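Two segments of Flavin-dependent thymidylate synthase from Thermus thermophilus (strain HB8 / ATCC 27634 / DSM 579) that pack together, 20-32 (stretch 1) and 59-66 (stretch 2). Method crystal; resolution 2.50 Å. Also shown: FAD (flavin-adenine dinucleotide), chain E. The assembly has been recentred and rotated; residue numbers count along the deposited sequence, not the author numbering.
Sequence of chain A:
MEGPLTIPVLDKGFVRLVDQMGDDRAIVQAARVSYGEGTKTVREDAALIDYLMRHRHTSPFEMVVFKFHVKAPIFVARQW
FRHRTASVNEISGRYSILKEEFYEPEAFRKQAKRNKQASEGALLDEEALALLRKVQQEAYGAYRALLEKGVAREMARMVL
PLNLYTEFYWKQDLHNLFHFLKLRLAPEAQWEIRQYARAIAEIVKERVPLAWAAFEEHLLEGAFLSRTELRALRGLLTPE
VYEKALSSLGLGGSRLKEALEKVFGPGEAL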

# COMPACT_ATOMS: atom_id res chain seq x y z
N GLN A 20 0.60 18.85 -10.68
CA GLN A 20 1.90 18.43 -10.21
C GLN A 20 2.20 19.10 -8.87
O GLN A 20 2.03 20.30 -8.73
N MET A 21 2.63 18.32 -7.89
CA MET A 21 2.97 18.87 -6.58
C MET A 21 4.47 18.75 -6.33
O MET A 21 4.98 17.66 -6.06
N GLY A 22 5.17 19.87 -6.43
CA GLY A 22 6.60 19.89 -6.19
C GLY A 22 7.44 19.54 -7.40
O GLY A 22 6.95 18.95 -8.36
N ASP A 23 8.71 19.93 -7.34
CA ASP A 23 9.68 19.65 -8.40
C ASP A 23 10.98 19.26 -7.70
O ASP A 23 10.95 18.90 -6.51
N ASP A 24 12.12 19.34 -8.40
CA ASP A 24 13.42 18.98 -7.81
C ASP A 24 13.64 19.60 -6.43
O ASP A 24 14.26 18.98 -5.56
N ARG A 25 13.15 20.82 -6.24
CA ARG A 25 13.32 21.52 -4.96
C ARG A 25 12.59 20.83 -3.82
O ARG A 25 13.03 20.88 -2.66
N ALA A 26 11.47 20.19 -4.15
CA ALA A 26 10.66 19.51 -3.14
C ALA A 26 11.38 18.28 -2.56
O ALA A 26 11.28 17.98 -1.37
N ILE A 27 12.11 17.56 -3.41
CA ILE A 27 12.84 16.38 -2.97
C ILE A 27 13.87 16.80 -1.94
O ILE A 27 13.93 16.27 -0.82
N VAL A 28 14.68 17.79 -2.32
CA VAL A 28 15.73 18.31 -1.46
C VAL A 28 15.17 18.94 -0.17
O VAL A 28 15.73 18.78 0.91
N GLN A 29 14.05 19.64 -0.30
CA GLN A 29 13.40 20.27 0.85
C GLN A 29 12.97 19.22 1.88
O GLN A 29 13.29 19.33 3.07
N ALA A 30 12.24 18.20 1.42
CA ALA A 30 11.78 17.13 2.31
C ALA A 30 12.98 16.37 2.89
O ALA A 30 12.96 15.96 4.05
N ALA A 31 14.02 16.19 2.08
CA ALA A 31 15.21 15.49 2.55
C ALA A 31 15.82 16.25 3.71
O ALA A 31 16.32 15.65 4.67
N ARG A 32 15.78 17.58 3.64
CA ARG A 32 16.35 18.38 4.72
C ARG A 32 15.33 18.73 5.81
O ARG A 32 15.67 19.38 6.79
N SER A 59 12.14 8.08 0.38
CA SER A 59 11.12 8.96 0.95
C SER A 59 11.03 10.36 0.33
O SER A 59 9.93 10.84 0.02
N PRO A 60 12.18 11.04 0.17
CA PRO A 60 12.19 12.39 -0.42
C PRO A 60 11.52 12.46 -1.78
O PRO A 60 10.82 13.44 -2.08
N PHE A 61 11.73 11.42 -2.59
CA PHE A 61 11.15 11.37 -3.92
C PHE A 61 9.63 11.15 -3.90
O PHE A 61 8.95 11.38 -4.90
N GLU A 62 9.10 10.71 -2.77
CA GLU A 62 7.67 10.50 -2.68
C GLU A 62 6.95 11.81 -2.38
O GLU A 62 5.71 11.86 -2.41
N MET A 63 7.72 12.87 -2.11
CA MET A 63 7.14 14.17 -1.81
C MET A 63 6.75 14.93 -3.06
O MET A 63 6.25 16.05 -2.98
N VAL A 64 6.98 14.32 -4.22
CA VAL A 64 6.64 14.91 -5.50
C VAL A 64 5.54 14.05 -6.12
O VAL A 64 5.66 12.82 -6.14
N VAL A 65 4.47 14.66 -6.61
CA VAL A 65 3.37 13.87 -7.19
C VAL A 65 2.89 14.38 -8.55
O VAL A 65 2.84 15.58 -8.80
N PHE A 66 2.56 13.44 -9.43
CA PHE A 66 2.06 13.76 -10.76
C PHE A 66 0.67 13.15 -10.94
O PHE A 66 0.38 12.06 -10.43

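A strand that turns into a helix can pack against a second chain segment in two ways at once, through backbone pairing at one end and side-chain interdigitation at the other. Residues 20-32 and 59-66 of this flavin-dependent thymidylate synthase bury 612 Å² between them in this manner. Ile27 covers the most surface on the helix. Its CA-to-CB bond runs sideways, and the m,t rotamer lays the branched side chain along the second stretch: CG2 lies 3.7 Å from Pro60 CB and sits almost exactly over a face of the Phe61 ring, 3.9 Å from its centroid, while CG1 meets Val64 CG2 at 3.8 Å. Neighbouring helix positions extend this surface with small residues. Ala30 points toward Met63, its CB 3.3 Å from Met63 CG, a tight approach, and Ala31 CB lies 3.9 Å from Pro60 CG.

Val64, in the t rotamer, links helix and strand, its CG2 also reaching Ala26 CB at 3.8 Å. Gly22 belongs to the same corner: a CB there would clash with the CB of Ala26, and its backbone angles alone call for glycine.

At the strand end, Met21 pairs with Val65 through two antiparallel hydrogen bonds, Met21 N to Val65 O (2.9 Å) and Val65 N to Met21 O (3.1 Å). The extended t,t start of the Met21 side chain carries CE to 4.0 Å from Val65 CG2 on their shared sheet face. On the other face Gln20, also t,t, lays CG over the Phe66 ring, 3.9 Å from the centroid, while its NE2 donates to Gly22 O (2.7 Å). Polar groups otherwise lie beside the apolar contact: Asp23 OD1 caps the helix by accepting from Arg25 N (2.9 Å), and Ser59 N donates a weak hydrogen bond to FAD O2' (3.4 Å).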

# COMPACT_ATOMS: atom_id res chain seq x y z
CB GLN A 20 2.97 18.83 -11.23
CG GLN A 20 4.34 18.22 -10.99
CD GLN A 20 5.46 18.93 -11.74
OE1 GLN A 20 5.35 19.22 -12.94
NE2 GLN A 20 6.56 19.20 -11.04
CB MET A 21 2.21 18.15 -5.45
CG MET A 21 2.56 18.71 -4.08
SD MET A 21 1.75 17.93 -2.68
CE MET A 21 2.70 16.50 -2.57
CB ASP A 23 9.90 20.87 -9.31
CG ASP A 23 10.32 22.14 -8.55
OD1 ASP A 23 10.83 22.04 -7.40
OD2 ASP A 23 10.17 23.24 -9.12
CB ASP A 24 14.59 19.38 -8.72
CG ASP A 24 14.63 18.59 -10.02
OD1 ASP A 24 14.42 17.36 -9.97
OD2 ASP A 24 14.89 19.19 -11.10
CB ARG A 25 12.83 22.96 -5.08
CG ARG A 25 13.62 23.79 -6.08
CD ARG A 25 12.99 25.15 -6.29
NE ARG A 25 11.54 25.04 -6.38
CZ ARG A 25 10.74 26.00 -6.82
NH1 ARG A 25 11.24 27.15 -7.23
NH2 ARG A 25 9.43 25.79 -6.85
CB ALA A 26 9.33 19.12 -3.75
CB ILE A 27 13.56 15.72 -4.14
CG1 ILE A 27 12.61 15.57 -5.31
CG2 ILE A 27 14.09 14.38 -3.73
CD1 ILE A 27 13.29 15.16 -6.59
CB VAL A 28 16.60 19.34 -2.26
CG1 VAL A 28 15.86 20.67 -2.43
CG2 VAL A 28 17.92 19.54 -1.59
CB GLN A 29 12.18 21.07 0.37
CG GLN A 29 11.22 21.47 1.47
CD GLN A 29 9.96 22.13 0.93
OE1 GLN A 29 9.26 21.56 0.09
NE2 GLN A 29 9.67 23.32 1.42
CB ALA A 30 10.88 16.17 1.54
CB ALA A 31 16.21 15.35 1.41
CB ARG A 32 16.99 19.65 4.14
CG ARG A 32 18.09 19.37 3.10
CD ARG A 32 18.76 20.64 2.59
NE ARG A 32 19.81 20.35 1.61
CZ ARG A 32 19.87 20.89 0.40
NH1 ARG A 32 18.95 21.76 0.01
NH2 ARG A 32 20.83 20.55 -0.45
CB SER A 59 11.31 9.10 2.46
OG SER A 59 10.55 8.14 3.17
CB PRO A 60 13.68 12.72 -0.47
CG PRO A 60 14.19 12.04 0.77
CD PRO A 60 13.51 10.68 0.69
CB PHE A 61 11.83 10.28 -4.74
CG PHE A 61 13.28 10.56 -5.02
CD1 PHE A 61 14.26 10.25 -4.08
CD2 PHE A 61 13.67 11.18 -6.20
CE1 PHE A 61 15.60 10.55 -4.32
CE2 PHE A 61 15.01 11.47 -6.45
CZ PHE A 61 15.98 11.16 -5.51
CB GLU A 62 7.33 9.49 -1.59
CG GLU A 62 7.22 8.07 -2.06
CD GLU A 62 7.00 7.12 -0.91
OE1 GLU A 62 7.98 6.77 -0.23
OE2 GLU A 62 5.84 6.73 -0.66
CB MET A 63 8.08 15.02 -0.95
CG MET A 63 8.31 14.49 0.46
SD MET A 63 6.78 13.97 1.25
CE MET A 63 7.35 13.24 2.78
CB VAL A 64 7.87 14.95 -6.43
CG1 VAL A 64 7.46 15.29 -7.86
CG2 VAL A 64 8.88 15.97 -5.91
CB VAL A 65 2.15 13.82 -6.22
CG1 VAL A 65 1.02 12.98 -6.81
CG2 VAL A 65 2.58 13.24 -4.89
CB PHE A 66 2.99 13.21 -11.86
CG PHE A 66 4.28 13.97 -12.00
CD1 PHE A 66 5.27 13.89 -11.01
CD2 PHE A 66 4.51 14.79 -13.09
CE1 PHE A 66 6.46 14.62 -11.13
CE2 PHE A 66 5.70 15.52 -13.21
CZ PHE A 66 6.67 15.43 -12.23
PA FAD E . 8.20 -0.18 2.10
O1A FAD E . 7.75 0.80 3.12
O2A FAD E . 7.87 -1.68 2.62
O5B FAD E . 7.40 0.11 0.74
C5B FAD E . 7.95 -0.69 -0.30
C4B FAD E . 7.49 -0.11 -1.64
O4B FAD E . 6.04 -0.14 -1.71
C3B FAD E . 7.91 1.34 -1.77
O3B FAD E . 9.20 1.48 -2.37
C2B FAD E . 6.79 1.95 -2.60
O2B FAD E . 7.06 1.76 -3.99
C1B FAD E . 5.54 1.17 -2.11
N9A FAD E . 4.82 1.84 -0.98
C8A FAD E . 4.63 1.32 0.28
N7A FAD E . 3.96 2.15 1.02
C5A FAD E . 3.68 3.26 0.31
C6A FAD E . 2.99 4.48 0.57
N6A FAD E . 2.44 4.70 1.82
N1A FAD E . 2.89 5.41 -0.42
C2A FAD E . 3.42 5.20 -1.64
N3A FAD E . 4.08 4.07 -1.93
C4A FAD E . 4.23 3.08 -1.00
N1 FAD E . 13.87 7.58 6.32
C2 FAD E . 13.65 8.71 7.00
O2 FAD E . 12.52 8.92 7.44
N3 FAD E . 14.62 9.64 7.22
C4 FAD E . 15.91 9.47 6.76
O4 FAD E . 16.77 10.32 6.97
C4X FAD E . 16.21 8.23 5.99
N5 FAD E . 17.41 7.96 5.48
C5X FAD E . 17.66 6.82 4.78
C6 FAD E . 18.97 6.58 4.25
C7 FAD E . 19.24 5.41 3.53
C7M FAD E . 20.64 5.20 2.99
C8 FAD E . 18.21 4.44 3.31
C8M FAD E . 18.49 3.17 2.53
C9 FAD E . 16.91 4.65 3.82
C9A FAD E . 16.61 5.84 4.56
N10 FAD E . 15.30 6.09 5.09
C10 FAD E . 15.07 7.27 5.80
C1' FAD E . 14.18 5.15 4.92
C2' FAD E . 13.47 5.27 3.57
O2' FAD E . 13.17 6.64 3.29
C3' FAD E . 12.18 4.41 3.58
O3' FAD E . 11.23 4.94 4.51
C4' FAD E . 12.49 2.93 3.95
O4' FAD E . 13.76 2.53 3.39
C5' FAD E . 11.40 2.03 3.40
O5' FAD E . 11.66 1.80 2.01
P FAD E . 10.31 1.39 1.29
O1P FAD E . 9.28 2.45 1.51
O2P FAD E . 10.62 1.24 -0.28
O3P FAD E . 9.82 -0.07 1.87